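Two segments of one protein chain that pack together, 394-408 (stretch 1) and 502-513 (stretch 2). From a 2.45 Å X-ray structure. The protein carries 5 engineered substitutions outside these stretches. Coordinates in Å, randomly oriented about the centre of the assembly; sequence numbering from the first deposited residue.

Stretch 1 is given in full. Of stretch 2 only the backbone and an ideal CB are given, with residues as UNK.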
# COMPACT_ATOMS: atom_id res chain seq x y z
N ASP A 394 -3.07 44.44 -27.50
CA ASP A 394 -2.92 43.61 -28.68
C ASP A 394 -1.95 42.47 -28.37
O ASP A 394 -1.09 42.57 -27.49
CB ASP A 394 -2.42 44.43 -29.87
CG ASP A 394 -1.02 44.99 -29.66
OD1 ASP A 394 -0.52 44.94 -28.52
OD2 ASP A 394 -0.42 45.47 -30.65
N ALA A 395 -2.11 41.37 -29.11
CA ALA A 395 -1.36 40.16 -28.80
C ALA A 395 0.14 40.43 -28.72
O ALA A 395 0.82 39.96 -27.79
CB ALA A 395 -1.64 39.09 -29.85
N GLU A 396 0.68 41.21 -29.66
CA GLU A 396 2.13 41.41 -29.71
C GLU A 396 2.64 42.10 -28.45
O GLU A 396 3.67 41.69 -27.89
CB GLU A 396 2.50 42.21 -30.96
CG GLU A 396 2.33 41.43 -32.25
CD GLU A 396 2.93 42.14 -33.45
OE1 GLU A 396 3.26 43.33 -33.33
OE2 GLU A 396 3.06 41.50 -34.51
N THR A 397 1.96 43.14 -27.99
CA THR A 397 2.39 43.83 -26.77
C THR A 397 2.26 42.93 -25.55
O THR A 397 3.06 43.03 -24.62
CB THR A 397 1.60 45.12 -26.57
OG1 THR A 397 1.80 45.99 -27.69
CG2 THR A 397 2.03 45.83 -25.29
N TRP A 398 1.24 42.08 -25.53
CA TRP A 398 1.06 41.16 -24.41
C TRP A 398 2.20 40.15 -24.34
O TRP A 398 2.79 39.93 -23.28
CB TRP A 398 -0.29 40.45 -24.54
CG TRP A 398 -0.75 39.72 -23.32
CD1 TRP A 398 -1.67 40.15 -22.41
CD2 TRP A 398 -0.32 38.43 -22.88
NE1 TRP A 398 -1.84 39.20 -21.43
CE2 TRP A 398 -1.02 38.13 -21.70
CE3 TRP A 398 0.58 37.49 -23.38
CZ2 TRP A 398 -0.84 36.94 -21.00
CZ3 TRP A 398 0.76 36.30 -22.69
CH2 TRP A 398 0.05 36.04 -21.51
N LEU A 399 2.53 39.54 -25.49
CA LEU A 399 3.65 38.60 -25.53
C LEU A 399 4.95 39.27 -25.12
O LEU A 399 5.75 38.68 -24.38
CB LEU A 399 3.78 38.01 -26.93
CG LEU A 399 2.92 36.77 -27.23
CD1 LEU A 399 1.45 37.08 -27.14
CD2 LEU A 399 3.26 36.23 -28.61
N THR A 400 5.20 40.49 -25.60
CA THR A 400 6.42 41.20 -25.22
C THR A 400 6.51 41.34 -23.71
O THR A 400 7.57 41.12 -23.12
CB THR A 400 6.46 42.57 -25.90
OG1 THR A 400 6.53 42.41 -27.32
CG2 THR A 400 7.68 43.38 -25.42
N GLN A 401 5.40 41.71 -23.06
CA GLN A 401 5.38 41.80 -21.61
C GLN A 401 5.72 40.45 -20.97
O GLN A 401 6.51 40.39 -20.02
CB GLN A 401 4.01 42.28 -21.14
CG GLN A 401 3.88 42.48 -19.63
CD GLN A 401 4.74 43.62 -19.13
OE1 GLN A 401 5.30 44.39 -19.91
NE2 GLN A 401 4.85 43.73 -17.81
N LEU A 402 5.14 39.37 -21.49
CA LEU A 402 5.44 38.04 -20.96
C LEU A 402 6.93 37.72 -21.07
O LEU A 402 7.52 37.16 -20.14
CB LEU A 402 4.61 36.98 -21.69
CG LEU A 402 4.87 35.52 -21.32
CD1 LEU A 402 4.44 35.24 -19.88
CD2 LEU A 402 4.16 34.59 -22.28
N PHE A 403 7.54 38.06 -22.20
CA PHE A 403 8.95 37.73 -22.40
C PHE A 403 9.85 38.55 -21.50
O PHE A 403 10.87 38.05 -21.00
CB PHE A 403 9.32 37.94 -23.87
CG PHE A 403 8.60 37.03 -24.83
CD1 PHE A 403 8.18 35.76 -24.43
CD2 PHE A 403 8.33 37.43 -26.12
CE1 PHE A 403 7.52 34.93 -25.31
CE2 PHE A 403 7.67 36.60 -27.00
CZ PHE A 403 7.26 35.35 -26.60
N ARG A 404 9.51 39.82 -21.27
CA ARG A 404 10.31 40.65 -20.37
C ARG A 404 10.16 40.18 -18.92
O ARG A 404 11.09 40.35 -18.12
CB ARG A 404 9.89 42.11 -20.49
CG ARG A 404 10.03 42.69 -21.90
CD ARG A 404 9.34 44.04 -22.00
NE ARG A 404 10.03 45.05 -21.23
CZ ARG A 404 9.50 46.19 -20.81
NH1 ARG A 404 8.23 46.48 -21.07
NH2 ARG A 404 10.23 47.05 -20.11
N VAL A 405 9.02 39.59 -18.58
CA VAL A 405 8.78 39.15 -17.21
C VAL A 405 9.48 37.83 -16.91
O VAL A 405 9.96 37.61 -15.80
CB VAL A 405 7.26 39.05 -16.97
CG1 VAL A 405 6.95 38.24 -15.71
CG2 VAL A 405 6.65 40.44 -16.86
N VAL A 406 9.55 36.93 -17.89
CA VAL A 406 10.00 35.56 -17.68
C VAL A 406 11.43 35.34 -18.14
O VAL A 406 12.28 34.90 -17.38
CB VAL A 406 9.03 34.57 -18.38
CG1 VAL A 406 9.52 33.14 -18.22
CG2 VAL A 406 7.62 34.72 -17.83
N VAL A 407 11.72 35.67 -19.40
CA VAL A 407 12.97 35.22 -20.01
C VAL A 407 14.13 36.12 -19.62
O VAL A 407 15.23 35.64 -19.32
CB VAL A 407 12.81 35.14 -21.54
CG1 VAL A 407 14.09 34.64 -22.19
CG2 VAL A 407 11.63 34.23 -21.90
N VAL A 408 13.91 37.44 -19.60
CA VAL A 408 14.99 38.37 -19.28
C VAL A 408 15.62 38.05 -17.92
O VAL A 408 16.85 37.90 -17.86
CB VAL A 408 14.49 39.81 -19.37
CG1 VAL A 408 15.59 40.79 -18.95
CG2 VAL A 408 14.03 40.12 -20.79
N UNK A 502 -3.80 34.67 -34.62
CA UNK A 502 -3.34 35.71 -35.53
C UNK A 502 -1.89 36.11 -35.39
O UNK A 502 -1.47 37.07 -36.06
CB UNK A 502 -4.21 36.96 -35.34
N UNK A 503 -1.11 35.43 -34.56
CA UNK A 503 0.31 35.71 -34.40
C UNK A 503 1.09 34.48 -34.86
O UNK A 503 1.25 33.52 -34.11
CB UNK A 503 0.65 36.07 -32.95
N UNK A 504 1.60 34.48 -36.10
CA UNK A 504 2.35 33.31 -36.57
C UNK A 504 3.56 33.03 -35.70
O UNK A 504 4.11 33.92 -35.06
CB UNK A 504 2.79 33.51 -38.02
N UNK A 505 3.97 31.76 -35.67
CA UNK A 505 5.14 31.38 -34.90
C UNK A 505 6.35 32.23 -35.28
O UNK A 505 7.12 32.64 -34.41
CB UNK A 505 5.45 29.90 -35.11
N UNK A 506 6.52 32.50 -36.57
CA UNK A 506 7.64 33.33 -37.00
C UNK A 506 7.62 34.68 -36.30
O UNK A 506 8.66 35.17 -35.86
CB UNK A 506 7.61 33.52 -38.52
N UNK A 507 6.44 35.28 -36.18
CA UNK A 507 6.33 36.55 -35.46
C UNK A 507 6.52 36.34 -33.96
O UNK A 507 7.20 37.13 -33.30
CB UNK A 507 4.97 37.21 -35.73
N UNK A 508 5.92 35.28 -33.41
CA UNK A 508 6.07 34.96 -31.99
C UNK A 508 7.53 35.03 -31.57
O UNK A 508 7.87 35.70 -30.58
CB UNK A 508 5.50 33.57 -31.69
N UNK A 509 8.41 34.36 -32.31
CA UNK A 509 9.81 34.30 -31.92
C UNK A 509 10.62 35.50 -32.40
O UNK A 509 11.73 35.72 -31.92
CB UNK A 509 10.44 33.01 -32.46
N UNK A 510 10.07 36.29 -33.33
CA UNK A 510 10.64 37.61 -33.60
C UNK A 510 10.53 38.50 -32.37
O UNK A 510 11.48 39.22 -32.02
CB UNK A 510 9.94 38.27 -34.79
N UNK A 511 9.37 38.47 -31.70
CA UNK A 511 9.18 39.29 -30.50
C UNK A 511 10.11 38.85 -29.38
O UNK A 511 10.65 39.69 -28.65
CB UNK A 511 7.73 39.22 -30.03
N UNK A 512 10.31 37.54 -29.22
CA UNK A 512 11.22 37.05 -28.19
C UNK A 512 12.65 37.50 -28.47
O UNK A 512 13.36 37.96 -27.56
CB UNK A 512 11.15 35.52 -28.10
N UNK A 513 13.09 37.38 -29.72
CA UNK A 513 14.44 37.80 -30.08
C UNK A 513 14.62 39.30 -29.87
O UNK A 513 15.69 39.75 -29.44
CB UNK A 513 14.74 37.43 -31.53

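Position 502 has a phi of 93°, a value that by itself favours glycine, and no atom of stretch 1 lies near its ideal CB. It is Gly-502.

At 503 the backbone is extended (phi -117°, psi 99°) and CA-to-CB points toward stretch 1, with the ideal CB 4.9 Å from Ala-395 CB and 5.1 Å from Leu-399 CD2. Such a shallow apolar site suits a mid-sized aliphatic: valine, isoleucine or leucine. Val-503 spreads its two methyls, CG2 resting 3.5 Å from Ala-395 CB and CG1 4.3 Å from Leu-399 CD2.

Position 504 is out of reach; phi -60° at a helix N-cap admits many residues, proline among them, and Pro-504 is found. Positions 505 and 506 also lie beyond stretch 1, so many residues would do; they are Glu-505 and Arg-506.

The CB of 507 points sideways, yet lies 4.9 Å from Glu-396 OE2. A carboxylate so placed asks for a long donor, lysine or arginine, or a neutral glutamine. Arg-507 answers with two nitrogens: NE donates to Glu-396 OE2 at 2.6 Å and NH2 to Glu-396 OE1 at 3.1 Å, a salt bridge in which the carboxylate meets the guanidinium edge.

At 508 CA-to-CB is again sideways, and the ideal CB lies 4.6 Å from Leu-399 CD2, with the Phe-403 ring further along the helix. A large apolar chain could reach both: phenylalanine, leucine or methionine. With chi1 in t, Phe-508 brings CD2 to 3.4 Å from Leu-399 CD2 and offers a ring face to the edge of Phe-403, the planes at 79° and CZ to CZ 3.6 Å.

Positions 509 and 510 do not touch stretch 1: CB points away at the first, sideways at the second, so polar or apolar residues would serve. Tyr-509 hydrogen-bonds elsewhere in the structure, while Gln-510 OE1 accepts from Arg-507 NH1 at 3.2 Å.

Position 511 points at a hollow formed by Glu-396, Leu-399, Thr-400 and Phe-403. Thr-400 OG1 already donates to Glu-396 O, so an aliphatic knob such as leucine, isoleucine or methionine fits without needing a polar partner. Leu-511 fills it, CD2 reaching 3.2 Å from Glu-396 O and 4.1 Å from Leu-399 CB.

At 512 the CB is sideways and 3.8 Å from Phe-403 CE2, so a branched aliphatic or methionine could cover the ring. Leu-512 lays CD1 over one face of Phe-403, 3.8 Å from Phe-403 CG, and also touches Val-407, CD1 to CG2 at 4.0 Å.

Position 513 points away, so stretch 1 leaves the choice open; it is Ala-513.

Stretch 2 502-513: GVPERRFYQLLA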
# COMPACT_ATOMS: atom_id res chain seq x y z
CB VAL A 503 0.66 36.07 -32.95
CG1 VAL A 503 2.16 36.32 -32.81
CG2 VAL A 503 -0.13 37.29 -32.50
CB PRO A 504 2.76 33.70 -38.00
CG PRO A 504 1.84 34.80 -38.39
CD PRO A 504 1.52 35.53 -37.12
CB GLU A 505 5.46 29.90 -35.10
CG GLU A 505 4.50 28.96 -34.39
CD GLU A 505 4.99 27.52 -34.39
OE1 GLU A 505 5.33 27.01 -35.48
OE2 GLU A 505 5.04 26.91 -33.30
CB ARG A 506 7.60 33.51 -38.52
CG ARG A 506 8.75 34.33 -39.06
CD ARG A 506 8.71 34.42 -40.58
NE ARG A 506 9.83 35.22 -41.08
CZ ARG A 506 11.07 34.77 -41.21
NH1 ARG A 506 11.37 33.51 -40.87
NH2 ARG A 506 12.02 35.56 -41.67
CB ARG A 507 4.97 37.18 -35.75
CG ARG A 507 4.75 38.54 -35.10
CD ARG A 507 5.76 39.56 -35.60
NE ARG A 507 5.52 40.88 -35.05
CZ ARG A 507 6.41 41.87 -35.06
NH1 ARG A 507 7.62 41.68 -35.58
NH2 ARG A 507 6.09 43.05 -34.53
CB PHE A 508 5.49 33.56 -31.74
CG PHE A 508 5.54 33.12 -30.29
CD1 PHE A 508 6.70 32.60 -29.75
CD2 PHE A 508 4.41 33.21 -29.50
CE1 PHE A 508 6.74 32.18 -28.43
CE2 PHE A 508 4.44 32.79 -28.18
CZ PHE A 508 5.60 32.28 -27.64
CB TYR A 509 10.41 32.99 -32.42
CG TYR A 509 9.77 31.79 -31.76
CD1 TYR A 509 10.19 31.35 -30.51
CD2 TYR A 509 8.71 31.13 -32.36
CE1 TYR A 509 9.59 30.27 -29.89
CE2 TYR A 509 8.10 30.05 -31.75
CZ TYR A 509 8.55 29.63 -30.51
OH TYR A 509 7.95 28.55 -29.90
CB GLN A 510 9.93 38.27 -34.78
CG GLN A 510 10.39 37.80 -36.15
CD GLN A 510 9.57 38.41 -37.27
OE1 GLN A 510 8.51 39.00 -37.04
NE2 GLN A 510 10.04 38.26 -38.50
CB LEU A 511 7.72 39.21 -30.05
CG LEU A 511 6.73 40.15 -30.74
CD1 LEU A 511 6.61 39.85 -32.22
CD2 LEU A 511 5.37 40.03 -30.07
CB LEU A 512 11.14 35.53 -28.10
CG LEU A 512 12.09 34.86 -27.10
CD1 LEU A 512 11.87 35.39 -25.69
CD2 LEU A 512 11.93 33.35 -27.14
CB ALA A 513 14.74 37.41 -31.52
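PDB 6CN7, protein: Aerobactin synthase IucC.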